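PDB 3LEW: SusD-like carbohydrate binding protein from Bacteroides vulgatus, which probably binds carbohydrate at the bacterial outer membrane for nutrient uptake. Local coordinates for residues G20-V25 with N98-N103; T36-A41 with T82-W87; P150-S155 with L478-L483; L209-L214 with V342-A347. All coordinates share one frame; numbering follows the deposited sequence.

How the interactions relate
Helix 81-103 ties three of the contacts together. Interaction 2 uses its first turns and interaction 1 its last, their centres about 25 Å apart. Interaction 3 touches both: Asp102 OD2 meets Ser155 N at 3.0 Å and Asn98 ND2 meets Tyr152 O at 3.1 Å, probable hydrogen bonds to interaction 1, while Trp87 CH2 packs on Pro150 CD, 3.7 Å away, from interaction 2. Interaction 4 stands apart, its nearest atoms about 12 Å from those of interaction 2, and lies within the chain span closed by interaction 3. Pentaethylene glycol, probably carried over from crystallisation, is bound near Asn38 and Tyr152; it may mark a pocket but is not evidence of where sugar binds.

Interaction 1: G20-V25 with N98-N103; sequences GDAEKV and NGVLDN
Val100 of helix 81-103 packs against Ala22 and Val25, which lie one turn apart on helix 19-35, and the two segments run in roughly opposite directions. The side chains meet through methyl groups, and Val100 CG2 is the focus: it rests 3.9 Å from the methyl Val25 CG1 and also 3.5 Å from a backbone oxygen, Ala22 O. The other methyl, Val100 CG1, lies 4.3 Å from Ala22 CB. The fork of Val100 thus spreads over one turn of the facing helix, with CG1 placed anti to its own backbone nitrogen (chi1 167°) and CG2 beside it. The two valines run antiparallel, flank to flank. Ala22 presents a single methyl, and its CA comes within 5.6 Å of Val100 CA, a close approach of the two backbones. No polar bond joins the two segments; within 98-103, Asn103 folds back on its own helix, and its ND2 donates to Gly99 O at 2.9 Å along an almost straight bond (N-H...O 173°), with the oxygen lying in the amide plane of Asn103. Glu23 turns outward to salt bridges with Lys199 and Arg116. Val100 also touches Ala121 of helix 111-135, so it joins three helices in the helical, probably TPR-like, part of this SusD-family fold, while Ile104 lies against Ala22, and Phe16, just ahead of helix 19-35, touches both Val25 and Asn103.

Interaction 2: T36-A41 with T82-W87; sequences TFNSYA and TNTLSW
Asn38 and Leu85 meet side by side where the loop leaving helix 19-35 passes over the first turns of helix 81-103; an ST turn at Ser39 shapes this loop. Leu85 points its branched end into the bend of the loop. Its CG stands anti to the backbone nitrogen (chi1 -176°), which carries the two methyls away from the helix: Leu85 CD2 lies 3.8 Å from Thr36 O, and Leu85 CD1 4.1 Å from Asn38 CB. The CB atoms of Asn38 and Leu85 are likewise 4.1 Å apart, so the aliphatic base of the asparagine lies alongside the leucine. Beyond that base the Asn38 side chain crosses that of Thr84 at about a right angle, and its ND2 lies 4.2 Å from both Thr84 CB and Thr84 CG2. This amide nitrogen is not left to apolar company, since it donates to Gly81 O at the start of the same helix. With an alanine here instead of Leu85, the contacts of CD1 and CD2 would go, which would probably leave a gap beside Thr36 O and thin the packing on Asn38 CB. Thr36, the first residue past helix 19-35 to leave helical geometry, bonds back through OG1 to Tyr32 O. A pentaethylene glycol lies about 4 Å from the Asn38 side chain. Within the turn, Ser39 OG donates to a lone pair of Asn38 O at 2.6 Å and accepts from Ala41 N at 3.1 Å.

Interaction 3: P150-S155 with L478-L483; sequences PIYTQS and LANKNL
Pro150 meets Asn480 and Leu483, the two ends of a type I beta turn that follows helix 474-479 and whose first residue also forms an Asx turn. The proline ring contributes the most buried surface, and it does so through CG. This atom lies 4.3 Å from the methyl Leu483 CD1 and 4.4 Å from the amide nitrogen Asn480 ND2, so the ring tip faces one apolar and one polar group. Asn480 ND2 is satisfied elsewhere, by Lys165 O and the carboxylate of Glu476. Tyr152 adds a smaller share: its OH comes 4.3 Å from Asn480 ND2, too far for a bond, and is hydrogen-bonded instead to a pentaethylene glycol. Leu483 is further fixed by backbone bonding with Ala167. The contact therefore brings a loop from the N-terminal part of the sequence against the turn near the C terminus, more than 320 residues on. With CG anti to the backbone nitrogen (chi1 -177°), the carboxamide of Asn480 turns its OD1 to the backbone two residues on, where it accepts from Asn482 N at 3.1 Å through a bent bond (137°).

Interaction 4: L209-L214 with V342-A347; sequences LSRACL and VLMRVA
Arg211 lays its guanidinium NH2 against Met344 CB and the carbonyl of Leu343, in the strand ending at Arg345. Its chain is extended at first and bends at chi3 (-69°), which brings the edge of the flat group to that carbonyl. There NH2 donates to Leu343 O at 3.0 Å, with an N-H...O angle of 155°; the oxygen lies in the guanidinium plane and the nitrogen in the carbonyl plane. A water doubles the link: it accepts from Arg211 NH1 at 2.9 Å and donates to Leu343 O at 3.0 Å, so this one oxygen receives two bonds. Met344, modelled as selenomethionine, runs alongside in the reverse sense; its CB, set obliquely to the guanidinium, and its CG are each 4.0 Å from Arg211 NH2. The same NH2 forms a salt bridge with Glu348, which likely offsets the buried positive charge. A leucine in place of Arg211 would probably leave Glu348 without this countercharge and Leu343 O without its direct donor. A classic beta bulge places Leu343 and Met344 opposite the single Trp256 of strand 254-258, in the two-stranded antiparallel sheet that this strand forms with 341-345. The arginine thus bridges helix 202-215, which packs on helices 170-187 and 219-232, to the bulged strand 341-345, just ahead of helix 346-359.

Interaction 1: G20-V25 with N98-N103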
loop_
_atom_site.group_PDB
_atom_site.type_symbol
_atom_site.label_atom_id
_atom_site.label_comp_id
_atom_site.label_asym_id
_atom_site.label_seq_id
_atom_site.Cartn_x
_atom_site.Cartn_y
_atom_site.Cartn_z
ATOM N N GLY A 20 4.206 29.156 -8.804
ATOM C CA GLY A 20 5.258 28.198 -9.213
ATOM C C GLY A 20 6.180 27.787 -8.052
ATOM O O GLY A 20 6.650 26.643 -7.976
ATOM N N ASP A 21 6.432 28.742 -7.152
ATOM C CA ASP A 21 7.322 28.554 -6.008
ATOM C C ASP A 21 6.679 27.595 -5.008
ATOM O O ASP A 21 7.356 26.737 -4.449
ATOM C CB ASP A 21 7.636 29.900 -5.278
ATOM C CG ASP A 21 8.390 30.883 -6.126
ATOM O OD1 ASP A 21 9.341 30.458 -6.813
ATOM O OD2 ASP A 21 8.047 32.100 -6.128
ATOM N N ALA A 22 5.363 27.721 -4.811
ATOM C CA ALA A 22 4.623 26.812 -3.936
ATOM C C ALA A 22 4.622 25.414 -4.537
ATOM O O ALA A 22 4.850 24.413 -3.846
ATOM C CB ALA A 22 3.206 27.311 -3.728
ATOM N N GLU A 23 4.374 25.332 -5.831
ATOM C CA GLU A 23 4.374 24.038 -6.494
ATOM C C GLU A 23 5.738 23.362 -6.378
ATOM O O GLU A 23 5.811 22.121 -6.207
ATOM C CB GLU A 23 3.940 24.192 -7.949
ATOM C CG GLU A 23 3.972 22.897 -8.729
ATOM C CD GLU A 23 2.997 22.900 -9.901
ATOM O OE1 GLU A 23 3.146 23.701 -10.830
ATOM O OE2 GLU A 23 2.088 22.071 -9.912
ATOM N N LYS A 24 6.816 24.135 -6.416
ATOM C CA LYS A 24 8.136 23.547 -6.296
ATOM C C LYS A 24 8.311 22.878 -4.940
ATOM O O LYS A 24 8.868 21.790 -4.856
ATOM C CB LYS A 24 9.233 24.556 -6.529
ATOM C CG LYS A 24 10.621 23.917 -6.586
ATOM N N VAL A 25 7.857 23.534 -3.872
ATOM C CA VAL A 25 7.920 22.910 -2.553
ATOM C C VAL A 25 7.114 21.609 -2.479
ATOM O O VAL A 25 7.547 20.572 -1.881
ATOM C CB VAL A 25 7.520 23.889 -1.448
ATOM C CG1 VAL A 25 7.475 23.167 -0.083
ATOM C CG2 VAL A 25 8.475 25.078 -1.429
ATOM N N ASN A 98 1.976 21.811 4.777
ATOM C CA ASN A 98 1.569 22.931 5.622
ATOM C C ASN A 98 2.284 24.233 5.239
ATOM O O ASN A 98 1.701 25.317 5.324
ATOM C CB ASN A 98 1.778 22.612 7.103
ATOM C CG ASN A 98 0.792 21.562 7.611
ATOM O OD1 ASN A 98 -0.262 21.400 7.018
ATOM N ND2 ASN A 98 1.130 20.860 8.728
ATOM N N GLY A 99 3.548 24.147 4.835
ATOM C CA GLY A 99 4.260 25.363 4.378
ATOM C C GLY A 99 3.608 25.934 3.124
ATOM O O GLY A 99 3.420 27.147 3.012
ATOM N N VAL A 100 3.207 25.070 2.201
ATOM C CA VAL A 100 2.458 25.492 1.019
ATOM C C VAL A 100 1.109 26.142 1.405
ATOM O O VAL A 100 0.778 27.252 0.957
ATOM C CB VAL A 100 2.281 24.325 0.031
ATOM C CG1 VAL A 100 1.230 24.638 -1.056
ATOM C CG2 VAL A 100 3.662 23.969 -0.546
ATOM N N LEU A 101 0.372 25.463 2.284
ATOM C CA LEU A 101 -0.912 25.938 2.744
ATOM C C LEU A 101 -0.786 27.263 3.488
ATOM O O LEU A 101 -1.688 28.080 3.382
ATOM C CB LEU A 101 -1.625 24.846 3.580
ATOM C CG LEU A 101 -2.121 23.664 2.769
ATOM C CD1 LEU A 101 -2.543 22.471 3.715
ATOM C CD2 LEU A 101 -3.257 24.082 1.775
ATOM N N ASP A 102 0.330 27.517 4.182
ATOM C CA ASP A 102 0.514 28.785 4.926
ATOM C C ASP A 102 0.790 29.984 4.004
ATOM O O ASP A 102 0.635 31.114 4.426
ATOM C CB ASP A 102 1.668 28.700 5.941
ATOM C CG ASP A 102 1.361 27.794 7.151
ATOM O OD1 ASP A 102 0.194 27.390 7.382
ATOM O OD2 ASP A 102 2.325 27.440 7.870
ATOM N N ASN A 103 1.228 29.715 2.772
ATOM C CA ASN A 103 1.722 30.712 1.841
ATOM C C ASN A 103 0.920 30.804 0.517
ATOM O O ASN A 103 1.046 31.796 -0.209
ATOM C CB ASN A 103 3.182 30.392 1.496
ATOM C CG ASN A 103 4.173 30.776 2.603
ATOM O OD1 ASN A 103 4.649 31.919 2.648
ATOM N ND2 ASN A 103 4.541 29.814 3.452
#

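Interaction 2: T36-A41 with T82-W87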
loop_
_atom_site.group_PDB
_atom_site.type_symbol
_atom_site.label_atom_id
_atom_site.label_comp_id
_atom_site.label_asym_id
_atom_site.label_seq_id
_atom_site.Cartn_x
_atom_site.Cartn_y
_atom_site.Cartn_z
ATOM N N THR A 36 13.347 8.753 -0.739
ATOM C CA THR A 36 14.330 8.810 0.336
ATOM C C THR A 36 14.624 7.413 0.913
ATOM O O THR A 36 13.743 6.759 1.427
ATOM C CB THR A 36 13.817 9.750 1.459
ATOM O OG1 THR A 36 13.593 11.038 0.862
ATOM C CG2 THR A 36 14.827 9.852 2.605
ATOM N N PHE A 37 15.897 7.018 0.868
ATOM C CA PHE A 37 16.316 5.786 1.517
ATOM C C PHE A 37 16.448 5.942 3.029
ATOM O O PHE A 37 16.935 6.978 3.510
ATOM C CB PHE A 37 17.691 5.360 1.009
ATOM C CG PHE A 37 17.707 4.728 -0.377
ATOM C CD1 PHE A 37 17.210 3.443 -0.594
ATOM C CD2 PHE A 37 18.278 5.399 -1.459
ATOM C CE1 PHE A 37 17.287 2.853 -1.873
ATOM C CE2 PHE A 37 18.351 4.771 -2.708
ATOM C CZ PHE A 37 17.840 3.501 -2.889
ATOM N N ASN A 38 16.120 4.875 3.772
ATOM C CA ASN A 38 16.742 4.677 5.107
ATOM C C ASN A 38 17.532 3.346 5.094
ATOM O O ASN A 38 17.038 2.280 5.504
ATOM C CB ASN A 38 15.711 4.765 6.248
ATOM C CG ASN A 38 16.356 4.668 7.606
ATOM O OD1 ASN A 38 17.574 4.922 7.745
ATOM N ND2 ASN A 38 15.583 4.287 8.619
ATOM N N SER A 39 18.753 3.427 4.562
ATOM C CA SER A 39 19.498 2.251 4.075
ATOM C C SER A 39 18.827 1.727 2.835
ATOM O O SER A 39 17.661 2.000 2.562
ATOM C CB SER A 39 19.661 1.136 5.125
ATOM O OG SER A 39 18.584 0.193 5.183
ATOM N N TYR A 40 19.550 0.905 2.093
ATOM C CA TYR A 40 18.980 0.235 0.951
ATOM C C TYR A 40 17.773 -0.659 1.246
ATOM O O TYR A 40 17.002 -0.949 0.328
ATOM C CB TYR A 40 20.032 -0.584 0.222
ATOM C CG TYR A 40 20.994 0.238 -0.627
ATOM C CD1 TYR A 40 20.553 0.886 -1.758
ATOM C CD2 TYR A 40 22.346 0.348 -0.297
ATOM C CE1 TYR A 40 21.401 1.646 -2.538
ATOM C CE2 TYR A 40 23.218 1.103 -1.098
ATOM C CZ TYR A 40 22.727 1.744 -2.215
ATOM O OH TYR A 40 23.522 2.498 -3.056
ATOM N N ALA A 41 17.593 -1.074 2.507
ATOM C CA ALA A 41 16.431 -1.889 2.904
ATOM C C ALA A 41 15.111 -1.136 2.807
ATOM O O ALA A 41 14.065 -1.749 2.794
ATOM C CB ALA A 41 16.620 -2.443 4.377
ATOM N N THR A 82 12.353 0.702 8.953
ATOM C CA THR A 82 11.100 0.898 8.218
ATOM C C THR A 82 10.143 1.744 9.075
ATOM O O THR A 82 9.586 2.756 8.605
ATOM C CB THR A 82 10.432 -0.392 7.783
ATOM O OG1 THR A 82 11.418 -1.293 7.253
ATOM C CG2 THR A 82 9.379 -0.108 6.718
ATOM N N ASN A 83 10.056 1.374 10.351
ATOM C CA ASN A 83 9.245 2.129 11.295
ATOM C C ASN A 83 9.718 3.550 11.442
ATOM O O ASN A 83 8.910 4.481 11.451
ATOM C CB ASN A 83 9.189 1.385 12.615
ATOM C CG ASN A 83 8.102 1.890 13.527
ATOM O OD1 ASN A 83 6.893 1.648 13.307
ATOM N ND2 ASN A 83 8.511 2.641 14.535
ATOM N N THR A 84 11.017 3.752 11.568
ATOM C CA THR A 84 11.586 5.075 11.624
ATOM C C THR A 84 11.306 5.902 10.380
ATOM O O THR A 84 10.873 7.055 10.480
ATOM C CB THR A 84 13.126 4.984 11.914
ATOM O OG1 THR A 84 13.294 4.432 13.227
ATOM C CG2 THR A 84 13.845 6.333 11.837
ATOM N N LEU A 85 11.535 5.326 9.199
ATOM C CA LEU A 85 11.323 6.071 7.987
ATOM C C LEU A 85 9.864 6.488 7.814
ATOM O O LEU A 85 9.583 7.595 7.330
ATOM C CB LEU A 85 11.716 5.216 6.780
ATOM C CG LEU A 85 11.626 5.936 5.436
ATOM C CD1 LEU A 85 12.544 7.213 5.369
ATOM C CD2 LEU A 85 11.959 4.963 4.285
ATOM N N SER A 86 8.946 5.640 8.261
ATOM C CA SER A 86 7.524 5.945 8.159
ATOM C C SER A 86 7.200 7.272 8.837
ATOM O O SER A 86 6.559 8.187 8.263
ATOM C CB SER A 86 6.703 4.804 8.757
ATOM O OG SER A 86 5.318 5.089 8.734
ATOM N N TRP A 87 7.664 7.370 10.073
ATOM C CA TRP A 87 7.410 8.569 10.888
ATOM C C TRP A 87 8.028 9.825 10.257
ATOM O O TRP A 87 7.401 10.894 10.178
ATOM C CB TRP A 87 7.986 8.367 12.286
ATOM C CG TRP A 87 7.422 9.337 13.321
ATOM C CD1 TRP A 87 8.061 10.386 13.857
ATOM C CD2 TRP A 87 6.124 9.302 13.924
ATOM N NE1 TRP A 87 7.252 11.048 14.776
ATOM C CE2 TRP A 87 6.047 10.401 14.828
ATOM C CE3 TRP A 87 5.010 8.477 13.779
ATOM C CZ2 TRP A 87 4.907 10.653 15.605
ATOM C CZ3 TRP A 87 3.874 8.720 14.559
ATOM C CH2 TRP A 87 3.823 9.839 15.434
#

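Interaction 3: P150-S155 with L478-L483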
loop_
_atom_site.group_PDB
_atom_site.type_symbol
_atom_site.label_atom_id
_atom_site.label_comp_id
_atom_site.label_asym_id
_atom_site.label_seq_id
_atom_site.Cartn_x
_atom_site.Cartn_y
_atom_site.Cartn_z
ATOM N N PRO A 150 -0.030 12.657 16.433
ATOM C CA PRO A 150 -0.320 14.099 16.496
ATOM C C PRO A 150 -0.733 14.646 15.142
ATOM O O PRO A 150 -0.249 14.162 14.099
ATOM C CB PRO A 150 1.007 14.719 16.957
ATOM C CG PRO A 150 1.990 13.603 17.088
ATOM C CD PRO A 150 1.388 12.326 16.707
ATOM N N ILE A 151 -1.611 15.639 15.166
ATOM C CA ILE A 151 -2.085 16.299 13.952
ATOM C C ILE A 151 -1.554 17.698 13.919
ATOM O O ILE A 151 -1.786 18.462 14.853
ATOM C CB ILE A 151 -3.630 16.343 13.912
ATOM C CG1 ILE A 151 -4.174 14.922 13.833
ATOM C CG2 ILE A 151 -4.118 17.178 12.715
ATOM C CD1 ILE A 151 -5.695 14.813 13.872
ATOM N N TYR A 152 -0.825 18.037 12.854
ATOM C CA TYR A 152 -0.387 19.409 12.614
ATOM C C TYR A 152 -0.985 19.919 11.327
ATOM O O TYR A 152 -0.956 19.216 10.273
ATOM C CB TYR A 152 1.147 19.496 12.485
ATOM C CG TYR A 152 1.855 18.941 13.669
ATOM C CD1 TYR A 152 1.937 19.652 14.832
ATOM C CD2 TYR A 152 2.402 17.650 13.644
ATOM C CE1 TYR A 152 2.569 19.121 15.965
ATOM C CE2 TYR A 152 3.035 17.130 14.747
ATOM C CZ TYR A 152 3.100 17.852 15.904
ATOM O OH TYR A 152 3.715 17.321 17.027
ATOM N N THR A 153 -1.509 21.138 11.404
ATOM C CA THR A 153 -2.112 21.804 10.253
ATOM C C THR A 153 -1.475 23.166 9.970
ATOM O O THR A 153 -1.947 23.895 9.091
ATOM C CB THR A 153 -3.644 21.931 10.414
ATOM O OG1 THR A 153 -3.956 22.781 11.541
ATOM C CG2 THR A 153 -4.277 20.581 10.580
ATOM N N GLN A 154 -0.408 23.487 10.699
ATOM C CA GLN A 154 0.412 24.696 10.488
ATOM C C GLN A 154 1.877 24.261 10.373
ATOM O O GLN A 154 2.257 23.240 10.997
ATOM C CB GLN A 154 0.302 25.649 11.689
ATOM N N SER A 155 2.687 25.016 9.616
ATOM C CA SER A 155 4.089 24.622 9.364
ATOM C C SER A 155 4.922 24.523 10.664
ATOM O O SER A 155 4.795 25.352 11.582
ATOM C CB SER A 155 4.795 25.506 8.305
ATOM O OG SER A 155 5.674 24.679 7.528
ATOM N N LEU A 478 10.541 10.802 23.556
ATOM C CA LEU A 478 11.408 11.655 24.361
ATOM C C LEU A 478 11.117 13.115 24.158
ATOM O O LEU A 478 10.984 13.856 25.110
ATOM C CB LEU A 478 12.884 11.394 24.039
ATOM C CG LEU A 478 13.487 10.108 24.556
ATOM C CD1 LEU A 478 14.954 10.056 24.123
ATOM C CD2 LEU A 478 13.365 10.018 26.125
ATOM N N ALA A 479 11.040 13.519 22.909
ATOM C CA ALA A 479 10.945 14.921 22.553
ATOM C C ALA A 479 9.577 15.517 22.832
ATOM O O ALA A 479 9.463 16.694 23.153
ATOM C CB ALA A 479 11.298 15.113 21.063
ATOM N N ASN A 480 8.512 14.739 22.643
ATOM C CA ASN A 480 7.153 15.237 22.824
ATOM C C ASN A 480 6.646 14.879 24.201
ATOM O O ASN A 480 6.150 13.795 24.428
ATOM C CB ASN A 480 6.245 14.705 21.680
ATOM C CG ASN A 480 4.814 15.234 21.740
ATOM O OD1 ASN A 480 4.407 15.835 22.723
ATOM N ND2 ASN A 480 4.056 15.004 20.665
ATOM N N LYS A 481 6.736 15.818 25.138
ATOM C CA LYS A 481 6.416 15.526 26.525
ATOM C C LYS A 481 4.929 15.388 26.758
ATOM O O LYS A 481 4.528 14.888 27.787
ATOM C CB LYS A 481 7.007 16.584 27.454
ATOM C CG LYS A 481 8.543 16.749 27.281
ATOM C CD LYS A 481 9.278 15.645 27.986
ATOM C CE LYS A 481 10.773 15.980 28.133
ATOM N NZ LYS A 481 11.528 16.019 26.885
ATOM N N ASN A 482 4.114 15.822 25.803
ATOM C CA ASN A 482 2.655 15.743 25.933
ATOM C C ASN A 482 1.978 14.656 25.079
ATOM O O ASN A 482 0.740 14.633 24.936
ATOM C CB ASN A 482 2.092 17.093 25.532
ATOM C CG ASN A 482 2.619 18.237 26.418
ATOM O OD1 ASN A 482 3.169 19.210 25.905
ATOM N ND2 ASN A 482 2.496 18.095 27.713
ATOM N N LEU A 483 2.797 13.784 24.482
ATOM C CA LEU A 483 2.343 12.850 23.473
ATOM C C LEU A 483 1.076 12.079 23.863
ATOM O O LEU A 483 0.144 11.969 23.059
ATOM C CB LEU A 483 3.480 11.862 23.177
ATOM C CG LEU A 483 3.281 10.836 22.086
ATOM C CD1 LEU A 483 2.965 11.482 20.742
ATOM C CD2 LEU A 483 4.556 9.946 22.036
#

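Interaction 4: L209-L214 with V342-A347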
loop_
_atom_site.group_PDB
_atom_site.type_symbol
_atom_site.label_atom_id
_atom_site.label_comp_id
_atom_site.label_asym_id
_atom_site.label_seq_id
_atom_site.Cartn_x
_atom_site.Cartn_y
_atom_site.Cartn_z
ATOM N N LEU A 209 -10.031 9.495 -1.455
ATOM C CA LEU A 209 -11.241 9.652 -0.620
ATOM C C LEU A 209 -11.999 8.358 -0.450
ATOM O O LEU A 209 -12.482 8.055 0.666
ATOM C CB LEU A 209 -12.230 10.662 -1.224
ATOM C CG LEU A 209 -12.276 12.041 -0.653
ATOM C CD1 LEU A 209 -13.252 12.866 -1.476
ATOM C CD2 LEU A 209 -12.637 12.009 0.834
ATOM N N SER A 210 -12.139 7.613 -1.551
ATOM C CA SER A 210 -12.833 6.314 -1.548
ATOM C C SER A 210 -12.162 5.365 -0.577
ATOM O O SER A 210 -12.821 4.684 0.232
ATOM C CB SER A 210 -12.786 5.688 -2.970
ATOM O OG SER A 210 -13.593 6.477 -3.826
ATOM N N ARG A 211 -10.827 5.285 -0.671
ATOM C CA ARG A 211 -10.039 4.454 0.217
ATOM C C ARG A 211 -10.196 4.906 1.686
ATOM O O ARG A 211 -10.486 4.122 2.582
ATOM C CB ARG A 211 -8.558 4.526 -0.197
ATOM C CG ARG A 211 -7.682 3.581 0.595
ATOM C CD ARG A 211 -6.201 3.789 0.273
ATOM N NE ARG A 211 -5.853 3.365 -1.089
ATOM C CZ ARG A 211 -4.613 3.470 -1.612
ATOM N NH1 ARG A 211 -3.621 4.032 -0.929
ATOM N NH2 ARG A 211 -4.361 3.048 -2.853
ATOM N N ALA A 212 -9.985 6.188 1.917
ATOM C CA ALA A 212 -10.048 6.729 3.281
ATOM C C ALA A 212 -11.404 6.523 3.945
ATOM O O ALA A 212 -11.490 6.133 5.125
ATOM C CB ALA A 212 -9.653 8.252 3.285
ATOM N N CYS A 213 -12.473 6.751 3.179
ATOM C CA CYS A 213 -13.786 6.562 3.678
ATOM C C CYS A 213 -14.097 5.118 3.937
ATOM O O CYS A 213 -14.722 4.828 4.935
ATOM C CB CYS A 213 -14.821 7.167 2.745
ATOM S SG CYS A 213 -14.785 8.999 2.720
ATOM N N LEU A 214 -13.627 4.217 3.089
ATOM C CA LEU A 214 -13.761 2.790 3.381
ATOM C C LEU A 214 -13.078 2.404 4.701
ATOM O O LEU A 214 -13.669 1.701 5.543
ATOM C CB LEU A 214 -13.215 1.937 2.227
ATOM C CG LEU A 214 -13.466 0.428 2.397
ATOM C CD1 LEU A 214 -14.919 0.123 1.963
ATOM C CD2 LEU A 214 -12.462 -0.415 1.545
ATOM N N VAL A 342 3.570 1.635 -8.528
ATOM C CA VAL A 342 2.100 1.815 -8.542
ATOM C C VAL A 342 1.583 2.201 -7.133
ATOM O O VAL A 342 2.000 1.619 -6.143
ATOM C CB VAL A 342 1.379 0.562 -9.086
ATOM C CG1 VAL A 342 1.577 -0.650 -8.185
ATOM C CG2 VAL A 342 -0.150 0.829 -9.239
ATOM N N LEU A 343 0.665 3.184 -7.054
ATOM C CA LEU A 343 0.097 3.587 -5.800
ATOM C C LEU A 343 -1.438 3.357 -5.777
ATOM O O LEU A 343 -1.998 3.083 -4.728
ATOM C CB LEU A 343 0.405 5.076 -5.541
ATOM C CG LEU A 343 1.908 5.412 -5.339
ATOM C CD1 LEU A 343 2.105 6.955 -5.338
ATOM C CD2 LEU A 343 2.412 4.744 -4.061
HETATM N N MSE A 344 -2.090 3.427 -6.925
HETATM C CA MSE A 344 -3.557 3.270 -6.976
HETATM C C MSE A 344 -3.982 2.893 -8.380
HETATM O O MSE A 344 -3.583 3.569 -9.333
HETATM C CB MSE A 344 -4.282 4.543 -6.547
HETATM C CG MSE A 344 -5.727 4.335 -6.419
HETATM SE SE MSE A 344 -6.536 5.876 -5.440
HETATM C CE MSE A 344 -6.006 7.231 -6.472
ATOM N N ARG A 345 -4.789 1.829 -8.507
ATOM C CA ARG A 345 -5.345 1.401 -9.780
ATOM C C ARG A 345 -6.872 1.377 -9.747
ATOM O O ARG A 345 -7.507 1.271 -8.679
ATOM C CB ARG A 345 -4.868 -0.017 -10.107
ATOM C CG ARG A 345 -3.409 -0.144 -10.152
ATOM C CD ARG A 345 -3.033 -1.499 -10.760
ATOM N NE ARG A 345 -3.192 -2.639 -9.857
ATOM C CZ ARG A 345 -4.000 -3.680 -10.039
ATOM N NH1 ARG A 345 -4.837 -3.772 -11.074
ATOM N NH2 ARG A 345 -3.931 -4.700 -9.180
ATOM N N VAL A 346 -7.459 1.413 -10.931
ATOM C CA VAL A 346 -8.920 1.344 -11.043
ATOM C C VAL A 346 -9.485 0.045 -10.410
ATOM O O VAL A 346 -10.557 0.079 -9.803
ATOM C CB VAL A 346 -9.410 1.492 -12.499
ATOM C CG1 VAL A 346 -11.022 1.540 -12.527
ATOM C CG2 VAL A 346 -8.825 2.786 -13.166
ATOM N N ALA A 347 -8.798 -1.082 -10.528
ATOM C CA ALA A 347 -9.295 -2.293 -9.916
ATOM C C ALA A 347 -9.576 -2.132 -8.420
ATOM O O ALA A 347 -10.520 -2.740 -7.912
ATOM C CB ALA A 347 -8.307 -3.492 -10.134
HETATM O O HOH W 1 -0.927 3.765 -1.976
#